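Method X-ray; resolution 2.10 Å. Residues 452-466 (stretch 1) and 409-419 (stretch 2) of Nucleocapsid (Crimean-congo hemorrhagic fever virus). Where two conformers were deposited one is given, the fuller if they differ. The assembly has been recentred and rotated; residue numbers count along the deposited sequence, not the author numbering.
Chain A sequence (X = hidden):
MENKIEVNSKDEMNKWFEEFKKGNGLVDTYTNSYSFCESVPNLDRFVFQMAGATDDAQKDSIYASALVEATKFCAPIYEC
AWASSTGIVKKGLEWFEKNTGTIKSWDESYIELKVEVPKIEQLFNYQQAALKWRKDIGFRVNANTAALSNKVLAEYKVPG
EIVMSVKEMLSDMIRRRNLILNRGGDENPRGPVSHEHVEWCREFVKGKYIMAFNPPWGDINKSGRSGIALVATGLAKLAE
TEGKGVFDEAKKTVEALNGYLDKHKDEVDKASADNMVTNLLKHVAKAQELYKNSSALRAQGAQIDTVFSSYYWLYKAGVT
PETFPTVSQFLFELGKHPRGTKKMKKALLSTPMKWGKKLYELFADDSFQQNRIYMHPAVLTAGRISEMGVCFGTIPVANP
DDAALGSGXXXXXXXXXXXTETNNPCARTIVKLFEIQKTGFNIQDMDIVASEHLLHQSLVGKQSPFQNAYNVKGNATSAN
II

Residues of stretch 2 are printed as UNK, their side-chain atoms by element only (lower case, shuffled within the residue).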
# COMPACT_ATOMS: atom_id res chain seq x y z
N GLU A 452 0.63 -14.50 -0.56
CA GLU A 452 -0.21 -14.08 0.59
C GLU A 452 -0.60 -12.59 0.53
O GLU A 452 -1.76 -12.25 0.81
CB GLU A 452 0.46 -14.39 1.93
CG GLU A 452 0.49 -15.86 2.17
CD GLU A 452 1.12 -16.25 3.46
OE1 GLU A 452 1.49 -15.37 4.22
OE2 GLU A 452 1.25 -17.47 3.71
N HIS A 453 0.37 -11.72 0.14
CA HIS A 453 0.15 -10.28 -0.08
C HIS A 453 -0.94 -10.15 -1.17
O HIS A 453 -1.87 -9.37 -1.04
CB HIS A 453 1.53 -9.68 -0.48
CG HIS A 453 1.58 -8.21 -0.72
ND1 HIS A 453 1.24 -7.26 0.23
CD2 HIS A 453 1.99 -7.51 -1.81
CE1 HIS A 453 1.43 -6.05 -0.28
NE2 HIS A 453 1.88 -6.17 -1.51
N LEU A 454 -0.80 -10.95 -2.24
CA LEU A 454 -1.79 -10.92 -3.32
C LEU A 454 -3.20 -11.34 -2.83
O LEU A 454 -4.15 -10.69 -3.16
CB LEU A 454 -1.38 -11.78 -4.49
CG LEU A 454 -0.23 -11.29 -5.39
CD1 LEU A 454 0.14 -12.46 -6.35
CD2 LEU A 454 -0.52 -9.96 -6.18
N LEU A 455 -3.31 -12.41 -2.06
CA LEU A 455 -4.61 -12.84 -1.50
C LEU A 455 -5.25 -11.77 -0.62
O LEU A 455 -6.45 -11.51 -0.70
CB LEU A 455 -4.47 -14.14 -0.71
CG LEU A 455 -5.77 -14.76 -0.13
CD1 LEU A 455 -6.78 -15.03 -1.21
CD2 LEU A 455 -5.48 -16.04 0.68
N HIS A 456 -4.43 -11.18 0.22
CA HIS A 456 -4.85 -10.14 1.15
C HIS A 456 -5.51 -9.02 0.37
O HIS A 456 -6.62 -8.64 0.65
CB HIS A 456 -3.64 -9.63 1.93
CG HIS A 456 -3.99 -8.65 2.98
ND1 HIS A 456 -4.51 -9.01 4.20
CD2 HIS A 456 -3.90 -7.30 2.98
CE1 HIS A 456 -4.73 -7.92 4.92
NE2 HIS A 456 -4.36 -6.87 4.20
N GLN A 457 -4.81 -8.55 -0.64
CA GLN A 457 -5.28 -7.51 -1.52
C GLN A 457 -6.54 -7.86 -2.27
O GLN A 457 -7.35 -7.01 -2.46
CB GLN A 457 -4.19 -7.13 -2.50
CG GLN A 457 -3.15 -6.31 -1.73
CD GLN A 457 -1.97 -6.07 -2.50
OE1 GLN A 457 -2.03 -5.73 -3.69
NE2 GLN A 457 -0.84 -6.22 -1.87
N SER A 458 -6.68 -9.12 -2.71
CA SER A 458 -7.92 -9.55 -3.31
C SER A 458 -9.01 -9.55 -2.27
O SER A 458 -10.13 -9.20 -2.58
CB SER A 458 -7.80 -10.97 -3.89
OG SER A 458 -8.92 -11.27 -4.67
N LEU A 459 -8.70 -9.92 -1.04
CA LEU A 459 -9.69 -9.96 0.05
C LEU A 459 -10.16 -8.56 0.53
O LEU A 459 -11.30 -8.43 1.03
CB LEU A 459 -9.19 -10.79 1.25
CG LEU A 459 -9.02 -12.31 1.09
CD1 LEU A 459 -8.49 -12.84 2.39
CD2 LEU A 459 -10.34 -13.05 0.70
N VAL A 460 -9.31 -7.54 0.40
CA VAL A 460 -9.72 -6.20 0.74
C VAL A 460 -10.66 -5.64 -0.36
O VAL A 460 -11.39 -4.70 -0.10
CB VAL A 460 -8.55 -5.23 1.02
CG1 VAL A 460 -7.57 -5.83 2.10
CG2 VAL A 460 -7.85 -4.89 -0.23
N GLY A 461 -10.62 -6.24 -1.55
CA GLY A 461 -11.51 -5.90 -2.65
C GLY A 461 -10.83 -5.27 -3.84
O GLY A 461 -11.54 -4.78 -4.73
N LYS A 462 -9.49 -5.28 -3.89
CA LYS A 462 -8.79 -4.69 -5.01
C LYS A 462 -9.04 -5.56 -6.22
O LYS A 462 -8.89 -6.77 -6.15
CB LYS A 462 -7.27 -4.54 -4.77
CG LYS A 462 -6.92 -3.50 -3.68
CD LYS A 462 -5.42 -3.46 -3.26
CE LYS A 462 -4.52 -2.92 -4.39
NZ LYS A 462 -3.10 -2.52 -4.01
N GLN A 463 -9.42 -4.92 -7.31
CA GLN A 463 -9.59 -5.57 -8.59
C GLN A 463 -8.71 -4.96 -9.70
O GLN A 463 -8.96 -5.18 -10.89
CB GLN A 463 -11.05 -5.51 -8.97
CG GLN A 463 -11.88 -6.32 -8.03
CD GLN A 463 -13.29 -6.39 -8.41
OE1 GLN A 463 -14.05 -6.97 -7.69
NE2 GLN A 463 -13.67 -5.80 -9.55
N SER A 464 -7.69 -4.20 -9.30
CA SER A 464 -6.71 -3.61 -10.17
C SER A 464 -5.49 -3.30 -9.32
O SER A 464 -5.64 -2.98 -8.11
CB SER A 464 -7.23 -2.32 -10.78
OG SER A 464 -6.21 -1.52 -11.34
N PRO A 465 -4.28 -3.39 -9.93
CA PRO A 465 -3.07 -2.92 -9.26
C PRO A 465 -3.00 -1.41 -9.00
O PRO A 465 -2.17 -1.00 -8.19
CB PRO A 465 -1.92 -3.36 -10.19
CG PRO A 465 -2.51 -3.63 -11.47
CD PRO A 465 -3.98 -3.98 -11.24
N PHE A 466 -3.85 -0.61 -9.70
CA PHE A 466 -3.82 0.84 -9.61
C PHE A 466 -4.77 1.45 -8.60
O PHE A 466 -4.86 2.65 -8.53
CB PHE A 466 -4.01 1.44 -11.00
CG PHE A 466 -2.97 0.97 -11.93
CD1 PHE A 466 -1.71 1.52 -11.89
CD2 PHE A 466 -3.22 -0.06 -12.82
CE1 PHE A 466 -0.67 1.04 -12.76
CE2 PHE A 466 -2.20 -0.53 -13.66
CZ PHE A 466 -0.91 0.04 -13.63
N UNK A 409 4.36 -9.16 -14.79
CA UNK A 409 4.71 -8.52 -13.52
C UNK A 409 3.64 -8.90 -12.50
O UNK A 409 2.46 -8.94 -12.82
n UNK A 409 7.24 -6.66 -14.43
c UNK A 409 5.80 -6.44 -16.06
c UNK A 409 4.89 -7.02 -13.70
n UNK A 409 7.08 -6.24 -16.53
c UNK A 409 7.93 -6.39 -15.52
c UNK A 409 5.91 -6.69 -14.72
N UNK A 410 4.10 -9.19 -11.27
CA UNK A 410 3.28 -9.81 -10.24
C UNK A 410 1.85 -9.32 -10.17
O UNK A 410 0.92 -10.08 -10.38
c UNK A 410 3.25 -10.51 -7.76
c UNK A 410 3.99 -9.75 -8.85
o UNK A 410 5.27 -10.37 -8.99
N UNK A 411 1.64 -8.02 -9.92
CA UNK A 411 0.31 -7.55 -9.61
C UNK A 411 -0.70 -7.55 -10.79
O UNK A 411 -1.88 -7.18 -10.59
c UNK A 411 1.28 -5.90 -5.12
c UNK A 411 0.98 -5.41 -6.52
n UNK A 411 1.76 -4.80 -4.30
c UNK A 411 0.70 -6.57 -7.38
c UNK A 411 0.41 -6.24 -8.83
N UNK A 412 -0.27 -7.97 -12.00
CA UNK A 412 -1.18 -8.14 -13.08
C UNK A 412 -2.18 -9.21 -12.75
O UNK A 412 -3.27 -9.21 -13.31
c UNK A 412 -0.49 -8.42 -14.38
o UNK A 412 0.22 -7.28 -14.84
N UNK A 413 -1.81 -10.11 -11.82
CA UNK A 413 -2.73 -11.09 -11.24
C UNK A 413 -4.03 -10.50 -10.71
O UNK A 413 -5.07 -11.14 -10.79
c UNK A 413 -1.17 -13.01 -10.73
c UNK A 413 -2.96 -12.68 -9.27
c UNK A 413 -0.05 -13.59 -9.80
c UNK A 413 -2.01 -11.94 -10.10
N UNK A 414 -3.98 -9.28 -10.17
CA UNK A 414 -5.15 -8.63 -9.62
C UNK A 414 -6.16 -8.22 -10.71
O UNK A 414 -7.29 -7.91 -10.40
c UNK A 414 -3.55 -6.43 -6.85
c UNK A 414 -4.74 -7.39 -8.81
c UNK A 414 -4.85 -8.57 -6.57
c UNK A 414 -3.99 -7.71 -7.52
N UNK A 415 -5.72 -8.20 -11.97
CA UNK A 415 -6.61 -8.07 -13.13
C UNK A 415 -7.35 -9.39 -13.48
O UNK A 415 -8.27 -9.37 -14.30
c UNK A 415 -6.73 -7.10 -15.46
o UNK A 415 -7.81 -6.52 -15.21
n UNK A 415 -6.32 -7.34 -16.69
c UNK A 415 -5.83 -7.57 -14.35
N UNK A 416 -6.95 -10.53 -12.89
CA UNK A 416 -7.67 -11.80 -13.14
C UNK A 416 -8.98 -11.74 -12.40
O UNK A 416 -8.99 -11.30 -11.23
c UNK A 416 -6.89 -13.03 -12.69
c UNK A 416 -5.75 -13.49 -13.60
c UNK A 416 -6.26 -14.08 -14.95
c UNK A 416 -4.87 -14.48 -12.87
N UNK A 417 -10.07 -12.20 -13.05
CA UNK A 417 -11.42 -12.12 -12.45
C UNK A 417 -11.52 -12.95 -11.20
O UNK A 417 -10.80 -13.93 -11.04
c UNK A 417 -14.78 -9.93 -16.56
c UNK A 417 -13.85 -12.05 -15.57
n UNK A 417 -14.87 -9.12 -17.62
c UNK A 417 -12.54 -12.56 -13.45
c UNK A 417 -12.76 -11.59 -14.61
n UNK A 417 -14.06 -11.06 -16.65
n UNK A 417 -15.42 -9.58 -15.42
N UNK A 418 -12.42 -12.54 -10.31
CA UNK A 418 -12.71 -13.27 -9.10
C UNK A 418 -14.11 -13.89 -9.11
O UNK A 418 -14.45 -14.59 -8.18
c UNK A 418 -11.07 -11.91 -7.66
o UNK A 418 -13.43 -11.23 -7.96
c UNK A 418 -12.57 -12.37 -7.85
N UNK A 419 -14.91 -13.65 -10.15
CA UNK A 419 -16.34 -14.09 -10.15
C UNK A 419 -16.53 -15.59 -10.40
O UNK A 419 -15.63 -16.27 -10.90
c UNK A 419 -16.55 -13.09 -12.46
c UNK A 419 -17.18 -13.25 -11.09
n UNK A 419 -15.78 -11.99 -12.63
o UNK A 419 -16.75 -13.91 -13.37
O HOH W 1 -7.51 -4.70 -13.12

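Position 409 carries one carbon and then a five-membered ring of three carbons and two nitrogens; it reaches nothing on stretch 1. The ring names it His409. Position 410 has one carbon bearing an oxygen and a carbon, the pattern of threonine, and in Thr410 the methyl CG2 lies 3.9 Å from CD1 of Leu454.

Position 411 points toward the helix with four carbons in a row ending in nitrogen, a nearly straight chain that runs past Leu454 and ends beside the ring edge of His453. This is Lys411: NZ donates a hydrogen bond to NE2 of His453 at 3.1 Å, near the ring plane, while its aliphatic part packs, CG lying 3.8 Å from Leu454 CD2.

Position 412 turns away with one carbon and one oxygen and makes no contact: Ser412. Position 413 has four carbons forked at the first, one arm two carbons long, so it is isoleucine; the tip of that arm, Ile413 CD1, meets Leu454 CD1 at 3.6 Å.

Position 414 also has four carbons, but forked at the second, and it points toward stretch 1 between the last helical turns and the loop. Leu414 has the largest covered area of either stretch. Its CD1 lies 3.6 Å from Gln457 OE1, its CD2 4.1 Å from the backbone O of Leu454, and its CB 4.3 Å from Pro465 CD.

At 415, two carbons, the second bearing oxygen and nitrogen, leave aspartate out: Asn415. A water donates to its OD1 (2.8 Å) and to Gln463 O (2.7 Å), bridging the stretches. Position 416, four carbons forked at the second, points away and is Leu416. Position 417, three carbons, a nitrogen, then a carbon with two more nitrogens, also points away: Arg417. Position 418, one carbon carrying oxygen and carbon, returns toward the helix; Thr418 sets CG2 3.7 Å from Ser458 OG. Position 419, with the same atom pattern as 415, is out of reach: Asn419.

The contact works by spacing. In the 3-10 segment, with bonds such as Leu414 N to Lys411 O (3.0 Å), positions three apart share a face, so Lys411 and Leu414 both point at stretch 1. Leu454 fills the space beside them from the helix. A Schellman motif at Gly461, with positive phi, then ends the helix, and the following loop brings Pro465 against the same two residues, its CB 3.9 Å from Lys411 CB. One direct hydrogen bond and one water bridge supplement largely apolar packing.

Stretch 2 (409-419) HTKSILNLRTN
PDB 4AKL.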